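Local coordinates for regulatory protein (Bacillus megaterium, PDB 4UA1) that binds mercury(II) and probably switches a mercury-resistance operon from repression to activation while staying on its DNA operator, at residues 86-89 against 90-93; 95-98 against 99-103; 107-110 against 111-114; 120-124 against 125-129. All blocks are in the same frame, centred on the assembly; numbering follows the deposited sequence.

Interaction 1 of 4, residues 86-89 against 90-93; sequences TILK and IEDI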
loop_
_atom_site.group_PDB
_atom_site.type_symbol
_atom_site.label_atom_id
_atom_site.label_comp_id
_atom_site.label_asym_id
_atom_site.label_seq_id
_atom_site.Cartn_x
_atom_site.Cartn_y
_atom_site.Cartn_z
ATOM N N THR B 86 5.119 -19.563 2.218
ATOM C CA THR B 86 3.700 -19.317 2.008
ATOM C C THR B 86 2.982 -19.140 3.354
ATOM O O THR B 86 2.158 -18.231 3.498
ATOM C CB THR B 86 3.027 -20.486 1.234
ATOM O OG1 THR B 86 3.675 -20.665 -0.027
ATOM C CG2 THR B 86 1.538 -20.245 1.023
ATOM N N ILE B 87 3.298 -19.999 4.334
ATOM C CA ILE B 87 2.762 -19.825 5.703
ATOM C C ILE B 87 3.179 -18.482 6.330
ATOM O O ILE B 87 2.354 -17.759 6.955
ATOM C CB ILE B 87 3.209 -20.967 6.624
ATOM C CG1 ILE B 87 2.412 -22.245 6.320
ATOM C CG2 ILE B 87 2.999 -20.603 8.078
ATOM C CD1 ILE B 87 3.042 -23.496 6.920
ATOM N N LEU B 88 4.451 -18.128 6.171
ATOM C CA LEU B 88 4.889 -16.852 6.707
ATOM C C LEU B 88 4.104 -15.738 6.026
ATOM O O LEU B 88 3.848 -14.702 6.626
ATOM C CB LEU B 88 6.396 -16.652 6.552
ATOM C CG LEU B 88 7.258 -17.496 7.490
ATOM C CD1 LEU B 88 8.736 -17.297 7.148
ATOM C CD2 LEU B 88 6.975 -17.154 8.929
ATOM N N LYS B 89 3.742 -15.946 4.767
ATOM C CA LYS B 89 2.979 -14.945 4.051
ATOM C C LYS B 89 1.549 -14.855 4.598
ATOM O O LYS B 89 1.036 -13.748 4.795
ATOM C CB LYS B 89 2.971 -15.221 2.551
ATOM C CG LYS B 89 2.275 -14.117 1.725
ATOM C CD LYS B 89 2.578 -12.674 2.207
ATOM C CE LYS B 89 4.047 -12.310 2.062
ATOM N NZ LYS B 89 4.384 -10.886 2.443
ATOM N N ILE B 90 0.919 -16.004 4.844
ATOM C CA ILE B 90 -0.406 -16.010 5.437
ATOM C C ILE B 90 -0.396 -15.168 6.715
ATOM O O ILE B 90 -1.264 -14.313 6.919
ATOM C CB ILE B 90 -0.903 -17.453 5.720
ATOM C CG1 ILE B 90 -1.104 -18.216 4.394
ATOM C CG2 ILE B 90 -2.190 -17.464 6.584
ATOM C CD1 ILE B 90 -1.326 -19.743 4.561
ATOM N N GLU B 91 0.626 -15.390 7.541
ATOM C CA GLU B 91 0.757 -14.690 8.815
ATOM C C GLU B 91 1.019 -13.186 8.621
ATOM O O GLU B 91 0.496 -12.335 9.374
ATOM C CB GLU B 91 1.842 -15.375 9.643
ATOM C CG GLU B 91 1.366 -16.756 10.138
ATOM C CD GLU B 91 2.459 -17.646 10.756
ATOM O OE1 GLU B 91 3.598 -17.164 10.963
ATOM O OE2 GLU B 91 2.163 -18.840 11.036
ATOM N N ASP B 92 1.764 -12.845 7.569
ATOM C CA ASP B 92 2.002 -11.434 7.250
ATOM C C ASP B 92 0.696 -10.724 6.839
ATOM O O ASP B 92 0.368 -9.634 7.326
ATOM C CB ASP B 92 3.049 -11.309 6.131
ATOM C CG ASP B 92 3.495 -9.870 5.901
ATOM O OD1 ASP B 92 3.900 -9.218 6.886
ATOM O OD2 ASP B 92 3.442 -9.387 4.747
ATOM N N ILE B 93 -0.056 -11.361 5.954
ATOM C CA ILE B 93 -1.330 -10.822 5.519
ATOM C C ILE B 93 -2.245 -10.650 6.716
ATOM O O ILE B 93 -3.011 -9.682 6.784
ATOM C CB ILE B 93 -2.020 -11.722 4.472
ATOM C CG1 ILE B 93 -1.107 -11.963 3.262
ATOM C CG2 ILE B 93 -3.347 -11.103 4.040
ATOM C CD1 ILE B 93 -0.714 -10.723 2.549
#
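Lys89 and Asp92 form the charged contact of this turn, one salt bridge three residues apart within helix 78-112. Their side chains run alongside each other in the same direction, and NZ of Lys89 sits 2.9 Å from OD2 of Asp92, meeting it from above the carboxylate plane. With CG of Lys89 anti to the backbone N (chi1 -175°) and the chain folded at chi2 (40°) and chi3 (64°), the amine curls back toward the carboxylate instead of reaching straight out. The amine has further partners: it also bridges to Glu64, donates to the carbonyl of Gly59 and lies in cation-pi contact with Phe60.

Van der Waals contacts occupy other parts of the same turn. The CD methylene of Lys89 passes across Ile93, 3.8 Å from its CD1. Ile87 and Glu91 lie side by side, the CG2 methyl of Ile87 beside a carboxylate oxygen, OE2 of Glu91, at 3.5 Å. Leu107 of the second subunit packs on both Lys89 and Ile90.

Backbone bonds of the i to i+4 kind run through the whole turn, from Ile90 N to Thr86 O (2.9 Å) through Ile93 N to Lys89 O (2.9 Å). The chemistry is that of a helix whose lysine balances two carboxylates: Asp92 and Glu64 together probably favour a charged amine, which ties helix 78-112 to the neighbouring 59-64 region.

Interaction 2 of 4, residues 95-98 against 99-103; sequences RKIE and DLKRI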
loop_
_atom_site.group_PDB
_atom_site.type_symbol
_atom_site.label_atom_id
_atom_site.label_comp_id
_atom_site.label_asym_id
_atom_site.label_seq_id
_atom_site.Cartn_x
_atom_site.Cartn_y
_atom_site.Cartn_z
ATOM N N ARG B 95 -1.428 -10.009 9.824
ATOM C CA ARG B 95 -0.981 -8.781 10.475
ATOM C C ARG B 95 -1.483 -7.497 9.768
ATOM O O ARG B 95 -1.921 -6.554 10.442
ATOM C CB ARG B 95 0.541 -8.756 10.589
ATOM C CG ARG B 95 1.029 -7.439 11.150
ATOM C CD ARG B 95 2.424 -7.103 10.686
ATOM N NE ARG B 95 2.541 -7.012 9.231
ATOM C CZ ARG B 95 2.414 -5.885 8.535
ATOM N NH1 ARG B 95 2.146 -4.742 9.156
ATOM N NH2 ARG B 95 2.556 -5.901 7.215
ATOM N N LYS B 96 -1.388 -7.440 8.435
ATOM C CA LYS B 96 -1.876 -6.266 7.680
ATOM C C LYS B 96 -3.361 -6.044 7.912
ATOM O O LYS B 96 -3.844 -4.909 8.101
ATOM C CB LYS B 96 -1.659 -6.415 6.178
ATOM C CG LYS B 96 -0.215 -6.428 5.709
ATOM C CD LYS B 96 -0.155 -6.450 4.174
ATOM C CE LYS B 96 1.233 -6.778 3.659
ATOM N NZ LYS B 96 2.296 -5.989 4.366
ATOM N N ILE B 97 -4.086 -7.151 7.860
ATOM C CA ILE B 97 -5.512 -7.126 8.114
ATOM C C ILE B 97 -5.821 -6.517 9.482
ATOM O O ILE B 97 -6.718 -5.662 9.617
ATOM C CB ILE B 97 -6.108 -8.542 8.034
ATOM C CG1 ILE B 97 -6.078 -9.049 6.587
ATOM C CG2 ILE B 97 -7.516 -8.548 8.593
ATOM C CD1 ILE B 97 -6.582 -10.476 6.408
ATOM N N GLU B 98 -5.053 -6.931 10.491
ATOM C CA GLU B 98 -5.328 -6.490 11.848
ATOM C C GLU B 98 -5.067 -4.997 11.943
ATOM O O GLU B 98 -5.826 -4.256 12.573
ATOM C CB GLU B 98 -4.477 -7.255 12.866
ATOM C CG GLU B 98 -4.629 -8.804 12.858
ATOM C CD GLU B 98 -6.003 -9.332 13.257
ATOM O OE1 GLU B 98 -7.047 -8.847 12.758
ATOM O OE2 GLU B 98 -6.033 -10.272 14.078
ATOM N N ASP B 99 -4.013 -4.546 11.271
ATOM C CA ASP B 99 -3.690 -3.120 11.269
ATOM C C ASP B 99 -4.824 -2.256 10.682
ATOM O O ASP B 99 -5.174 -1.183 11.232
ATOM C CB ASP B 99 -2.408 -2.905 10.502
ATOM C CG ASP B 99 -1.198 -3.448 11.235
ATOM O OD1 ASP B 99 -1.309 -3.768 12.444
ATOM O OD2 ASP B 99 -0.123 -3.539 10.602
ATOM N N LEU B 100 -5.396 -2.741 9.576
ATOM C CA LEU B 100 -6.565 -2.107 8.963
ATOM C C LEU B 100 -7.793 -2.114 9.868
ATOM O O LEU B 100 -8.583 -1.163 9.886
ATOM C CB LEU B 100 -6.923 -2.793 7.646
ATOM C CG LEU B 100 -5.952 -2.474 6.524
ATOM C CD1 LEU B 100 -6.364 -3.190 5.237
ATOM C CD2 LEU B 100 -5.860 -0.973 6.338
ATOM N N LYS B 101 -7.964 -3.201 10.603
ATOM C CA LYS B 101 -9.043 -3.265 11.570
ATOM C C LYS B 101 -8.855 -2.238 12.691
ATOM O O LYS B 101 -9.806 -1.625 13.176
ATOM C CB LYS B 101 -9.121 -4.664 12.161
ATOM C CG LYS B 101 -9.849 -5.670 11.288
ATOM C CD LYS B 101 -9.817 -7.040 11.928
ATOM C CE LYS B 101 -10.838 -7.961 11.315
ATOM N NZ LYS B 101 -10.786 -7.906 9.833
ATOM N N ARG B 102 -7.615 -2.049 13.107
ATOM C CA ARG B 102 -7.329 -1.081 14.144
ATOM C C ARG B 102 -7.684 0.327 13.644
ATOM O O ARG B 102 -8.251 1.143 14.381
ATOM C CB ARG B 102 -5.881 -1.228 14.563
ATOM C CG ARG B 102 -5.717 -2.451 15.467
ATOM C CD ARG B 102 -4.278 -2.726 15.806
ATOM N NE ARG B 102 -3.708 -1.663 16.613
ATOM C CZ ARG B 102 -2.419 -1.371 16.637
ATOM N NH1 ARG B 102 -1.577 -2.070 15.889
ATOM N NH2 ARG B 102 -1.979 -0.386 17.400
ATOM N N ILE B 103 -7.363 0.602 12.381
ATOM C CA ILE B 103 -7.737 1.882 11.789
ATOM C C ILE B 103 -9.256 2.051 11.678
ATOM O O ILE B 103 -9.814 3.099 11.985
ATOM C CB ILE B 103 -7.106 2.038 10.418
ATOM C CG1 ILE B 103 -5.639 2.376 10.602
ATOM C CG2 ILE B 103 -7.801 3.128 9.607
ATOM C CD1 ILE B 103 -4.815 2.151 9.350
#
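The guanidinium of Arg95 and the carboxylate of Asp99 are the flat groups that meet here, their planes 64° apart. Asp99 OD2 approaches the guanidinium obliquely and lies 2.9 Å from NH1 of Arg95, forming a salt bridge, while the amine of Lys96 stands at the guanidinium edge, in its plane, where two donors face each other without a bond. The salt bridge is an i to i+4 ion pair on the long helix 78-112, the dimerisation helix of the MerR family. Arg102 extends it into a salt-bridge network, although its NH1 is a long 3.9 Å from OD1 of Asp99. The bridge to Arg95 would probably keep the Asp99 carboxylate charged, with Arg102 as a more distant second positive charge.

A bend at chi3 (59°), beyond a CG placed beside the carbonyl carbon of Arg95, carries its guanidinium along the helix toward Asp99.

A second row runs through Ile97, Glu98 and Lys101. Ile97 and Lys101 point the same way, with CG2 of Ile97 3.6 Å from NZ of Lys101. Glu98, folded at chi2 (-65°), crosses Lys101 and touches its aliphatic part; the charged ends, Glu98 OE1 and Lys101 NZ, remain 4.8 Å apart. Across the dimer, Leu100 and Lys101 pack on Ile97 of the second subunit, and Ile97 on Glu104 of that subunit.

Regular backbone hydrogen bonds join the turns, among them Leu100 N to Lys96 O at 3.0 Å. The Glu98 contact with Lys101 is made by OE1 against CD, at 3.4 Å.

Interaction 3 of 4, residues 107-110 against 111-114; sequences LMDL and KERC. With HG (mercury (II) ion), chain D.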
loop_
_atom_site.group_PDB
_atom_site.type_symbol
_atom_site.label_atom_id
_atom_site.label_comp_id
_atom_site.label_asym_id
_atom_site.label_seq_id
_atom_site.Cartn_x
_atom_site.Cartn_y
_atom_site.Cartn_z
ATOM N N LEU B 107 -11.610 4.993 13.323
ATOM C CA LEU B 107 -12.505 5.802 12.547
ATOM C C LEU B 107 -13.888 5.740 13.136
ATOM O O LEU B 107 -14.570 6.759 13.237
ATOM C CB LEU B 107 -12.499 5.346 11.095
ATOM C CG LEU B 107 -11.183 5.519 10.315
ATOM C CD1 LEU B 107 -11.235 4.729 9.002
ATOM C CD2 LEU B 107 -10.839 6.975 10.059
ATOM N N MET B 108 -14.277 4.537 13.550
ATOM C CA MET B 108 -15.551 4.312 14.209
ATOM C C MET B 108 -15.692 5.180 15.487
ATOM O O MET B 108 -16.695 5.882 15.688
ATOM C CB MET B 108 -15.692 2.832 14.557
ATOM C CG MET B 108 -15.785 1.872 13.352
ATOM S SD MET B 108 -17.375 1.874 12.483
ATOM C CE MET B 108 -18.520 1.491 13.815
ATOM N N ASP B 109 -14.673 5.153 16.339
ATOM C CA ASP B 109 -14.727 5.921 17.567
ATOM C C ASP B 109 -14.788 7.430 17.295
ATOM O O ASP B 109 -15.546 8.182 17.965
ATOM C CB ASP B 109 -13.540 5.565 18.438
ATOM C CG ASP B 109 -13.568 4.110 18.877
ATOM O OD1 ASP B 109 -14.705 3.588 19.093
ATOM O OD2 ASP B 109 -12.466 3.508 18.990
ATOM N N LEU B 110 -13.986 7.865 16.321
ATOM C CA LEU B 110 -14.058 9.232 15.837
ATOM C C LEU B 110 -15.479 9.660 15.417
ATOM O O LEU B 110 -16.005 10.660 15.908
ATOM C CB LEU B 110 -13.114 9.385 14.666
ATOM C CG LEU B 110 -11.686 9.550 15.132
ATOM C CD1 LEU B 110 -10.701 9.376 13.961
ATOM C CD2 LEU B 110 -11.597 10.929 15.771
ATOM N N LYS B 111 -16.097 8.870 14.540
ATOM C CA LYS B 111 -17.429 9.153 14.001
ATOM C C LYS B 111 -18.547 9.091 15.097
ATOM O O LYS B 111 -19.546 9.813 15.038
ATOM C CB LYS B 111 -17.758 8.140 12.880
ATOM C CG LYS B 111 -18.689 6.994 13.377
ATOM C CD LYS B 111 -19.179 6.070 12.294
ATOM C CE LYS B 111 -20.565 5.485 12.641
ATOM N NZ LYS B 111 -20.596 4.653 13.879
ATOM N N GLU B 112 -18.359 8.221 16.088
ATOM C CA GLU B 112 -19.281 8.103 17.202
ATOM C C GLU B 112 -19.144 9.298 18.107
ATOM O O GLU B 112 -19.974 9.512 18.991
ATOM C CB GLU B 112 -19.084 6.793 17.945
ATOM C CG GLU B 112 -19.472 5.635 17.060
ATOM C CD GLU B 112 -19.041 4.276 17.583
ATOM O OE1 GLU B 112 -18.537 4.210 18.725
ATOM O OE2 GLU B 112 -19.226 3.270 16.845
ATOM N N ARG B 113 -18.064 10.057 17.931
ATOM C CA ARG B 113 -17.982 11.304 18.700
ATOM C C ARG B 113 -19.020 12.354 18.258
ATOM O O ARG B 113 -19.281 13.284 19.016
ATOM C CB ARG B 113 -16.575 11.928 18.641
ATOM C CG ARG B 113 -15.489 11.043 19.223
ATOM C CD ARG B 113 -14.086 11.598 18.995
ATOM N NE ARG B 113 -13.780 12.367 20.181
ATOM C CZ ARG B 113 -12.899 12.010 21.108
ATOM N NH1 ARG B 113 -12.147 10.925 20.949
ATOM N NH2 ARG B 113 -12.746 12.776 22.177
ATOM N N CYS B 114 -19.611 12.223 17.065
ATOM C CA CYS B 114 -20.435 13.316 16.513
ATOM C C CYS B 114 -21.769 13.435 17.196
ATOM O O CYS B 114 -22.327 12.447 17.615
ATOM C CB CYS B 114 -20.669 13.158 15.009
ATOM S SG CYS B 114 -19.204 13.380 14.032
HETATM HG HG HG D . -18.722 15.652 13.222
#
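Bends at chi2 (-75°) and chi3 (-56°) curl Met108 so that its terminal CE comes to lie 3.6 Å from OE2 of Glu112 and 3.8 Å from NZ of Lys111. Glu112, extended beyond CG, reaches back along the helix and crosses the methionine obliquely, whereas Lys111 runs beside it in the same direction. The two charged ends pair with each other, NZ of Lys111 being 3.5 Å from OE2 of Glu112, and the methionine methyl rests against both partners. OE1 of Glu112 lies 3.9 Å from OD1 of Asp109, a like-charge approach that the nearby lysine probably eases.

Toward the end of helix 78-112 the backbone pattern changes. Glu112 N still bonds to Met108 O, but Arg113 N turns to Leu110 O at 2.9 Å and keeps a weak bond to Asp109 O. Residues 113-114 form a turn or loop that brings Cys114 to the mercury(II) ion, bound by its SG at 2.5 Å; Cys123 of the same chain and Cys79 of the second subunit complete the three-sulfur site. Leu110 and Arg113 rest on Thr128 of helix 124-130, while Met108 and Lys111 pack on Ile90 and Ile87, respectively, on the long helix of the second subunit.

Interaction 4 of 4, residues 120-124 against 125-129; sequences IYECP and IIETL. With HG (mercury (II) ion), chain D.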
loop_
_atom_site.group_PDB
_atom_site.type_symbol
_atom_site.label_atom_id
_atom_site.label_comp_id
_atom_site.label_asym_id
_atom_site.label_seq_id
_atom_site.Cartn_x
_atom_site.Cartn_y
_atom_site.Cartn_z
ATOM N N ILE B 120 -23.408 22.019 11.953
ATOM C CA ILE B 120 -22.648 22.886 12.843
ATOM C C ILE B 120 -21.249 22.996 12.244
ATOM O O ILE B 120 -20.826 22.099 11.491
ATOM C CB ILE B 120 -22.538 22.338 14.301
ATOM C CG1 ILE B 120 -22.087 20.873 14.307
ATOM C CG2 ILE B 120 -23.849 22.483 15.075
ATOM C CD1 ILE B 120 -21.967 20.282 15.695
ATOM N N TYR B 121 -20.515 24.046 12.624
ATOM C CA TYR B 121 -19.122 24.224 12.191
ATOM C C TYR B 121 -18.183 23.298 12.970
ATOM O O TYR B 121 -17.169 22.835 12.442
ATOM C CB TYR B 121 -18.658 25.662 12.364
ATOM C CG TYR B 121 -19.213 26.613 11.355
ATOM C CD1 TYR B 121 -18.975 27.983 11.463
ATOM C CD2 TYR B 121 -19.972 26.155 10.284
ATOM C CE1 TYR B 121 -19.475 28.869 10.533
ATOM C CE2 TYR B 121 -20.485 27.036 9.348
ATOM C CZ TYR B 121 -20.229 28.393 9.478
ATOM O OH TYR B 121 -20.732 29.277 8.551
ATOM N N GLU B 122 -18.499 23.071 14.242
ATOM C CA GLU B 122 -17.625 22.263 15.070
ATOM C C GLU B 122 -17.879 20.763 14.918
ATOM O O GLU B 122 -18.886 20.221 15.341
ATOM C CB GLU B 122 -17.751 22.720 16.522
ATOM C CG GLU B 122 -17.319 24.160 16.644
ATOM C CD GLU B 122 -18.435 25.207 16.563
ATOM O OE1 GLU B 122 -19.582 24.908 16.151
ATOM O OE2 GLU B 122 -18.112 26.375 16.846
ATOM N N CYS B 123 -16.892 20.085 14.368
ATOM C CA CYS B 123 -16.948 18.650 14.238
ATOM C C CYS B 123 -15.917 18.015 15.156
ATOM O O CYS B 123 -14.725 18.295 15.033
ATOM C CB CYS B 123 -16.706 18.238 12.794
ATOM S SG CYS B 123 -16.472 16.503 12.665
ATOM N N PRO B 124 -16.381 17.194 16.112
ATOM C CA PRO B 124 -15.479 16.500 17.055
ATOM C C PRO B 124 -14.409 15.667 16.332
ATOM O O PRO B 124 -13.322 15.466 16.872
ATOM C CB PRO B 124 -16.424 15.608 17.876
ATOM C CG PRO B 124 -17.777 16.261 17.749
ATOM C CD PRO B 124 -17.800 16.885 16.359
ATOM N N ILE B 125 -14.726 15.191 15.126
ATOM C CA ILE B 125 -13.759 14.451 14.350
ATOM C C ILE B 125 -12.599 15.389 14.042
ATOM O O ILE B 125 -11.440 15.095 14.347
ATOM C CB ILE B 125 -14.342 13.906 13.032
ATOM C CG1 ILE B 125 -15.531 12.964 13.277
ATOM C CG2 ILE B 125 -13.258 13.167 12.229
ATOM C CD1 ILE B 125 -16.097 12.322 11.977
ATOM N N ILE B 126 -12.922 16.529 13.438
ATOM C CA ILE B 126 -11.905 17.482 13.029
ATOM C C ILE B 126 -11.153 18.023 14.234
ATOM O O ILE B 126 -9.925 18.113 14.236
ATOM C CB ILE B 126 -12.513 18.643 12.228
ATOM C CG1 ILE B 126 -13.153 18.110 10.940
ATOM C CG2 ILE B 126 -11.437 19.677 11.896
ATOM C CD1 ILE B 126 -13.951 19.148 10.168
ATOM N N GLU B 127 -11.903 18.373 15.265
ATOM C CA GLU B 127 -11.286 18.871 16.466
ATOM C C GLU B 127 -10.326 17.846 17.030
ATOM O O GLU B 127 -9.197 18.204 17.376
ATOM C CB GLU B 127 -12.343 19.235 17.492
ATOM C CG GLU B 127 -13.217 20.390 17.042
ATOM C CD GLU B 127 -14.392 20.617 17.960
ATOM O OE1 GLU B 127 -14.956 21.727 17.914
ATOM O OE2 GLU B 127 -14.774 19.682 18.704
ATOM N N THR B 128 -10.731 16.572 17.044
ATOM C CA THR B 128 -9.885 15.534 17.629
ATOM C C THR B 128 -8.610 15.353 16.845
ATOM O O THR B 128 -7.514 15.377 17.418
ATOM C CB THR B 128 -10.587 14.154 17.716
ATOM O OG1 THR B 128 -11.676 14.235 18.644
ATOM C CG2 THR B 128 -9.616 13.107 18.218
ATOM N N LEU B 129 -8.752 15.226 15.532
ATOM C CA LEU B 129 -7.601 15.040 14.653
ATOM C C LEU B 129 -6.706 16.291 14.556
ATOM O O LEU B 129 -5.583 16.216 14.078
ATOM C CB LEU B 129 -8.089 14.646 13.276
ATOM C CG LEU B 129 -8.750 13.274 13.287
ATOM C CD1 LEU B 129 -9.105 12.880 11.857
ATOM C CD2 LEU B 129 -7.849 12.237 13.956
HETATM HG HG HG D . -18.722 15.652 13.222
#
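Cys123 does two jobs with one sulfur: its SG binds the mercury(II) ion at 2.5 Å and also caps the N-terminus of helix 124-130. Cys114 of the same chain and Cys79 of the second subunit bind the same mercury. From its N-cap position Cys123 accepts a weak hydrogen bond from Ile126 N, 3.6 Å from SG; a chi1 of 169°, with SG anti to its own backbone N, brings the sulfur within range of that amide. Ile125 packs against it, CB being 3.4 Å from the Cys123 SG, and Ile126 brings CD1 to within 3.9 Å of the Cys123 CB, which gives the metal ligand an aliphatic flank. The ring of Pro124 presents CD on the metal side.

The helix start is also secured through main-chain carbonyls. Glu127 N donates to Cys123 O in an almost straight bond of 2.8 Å (175° at the hydrogen). The oxygen of Pro124 takes two bonds from one residue, Thr128 N at 2.8 Å and Thr128 OG1 at 2.7 Å, reaching it from opposite faces of the carbonyl plane.

Met82 of the second subunit packs on Cys123 and Ile126, and OH of Tyr121, in the preceding loop, hydrogen-bonds to Glu76 of the second subunit. The weak N-H contact at the helix start may help to orient the sulfur and probably favours a thiolate, consistent with a soft, sulfur-based mercury site.

Interactions 1, 2 and 3 follow one another along helix 78-112, and interaction 4 lies in the segment that folds back after it. Centres of interactions 1 and 2 are 14 Å apart, those of 2 and 3 about 17 Å. Interactions 3 and 4, with centres 10 Å apart, each supply one cysteine to the same mercury(II) ion and touch directly: Cys114 SG lies 3.8 Å from Ile125 CG1, and Leu110 O 3.5 Å from the same CG1. Interaction 1, 32 Å from interaction 3 between centres, has its Thr86 side chain about 7 Å from the dimer's other mercury, at the Cys79 end of this helix. Each site spans the dimer because Cys114 and Cys123 of one chain join Cys79 of the other.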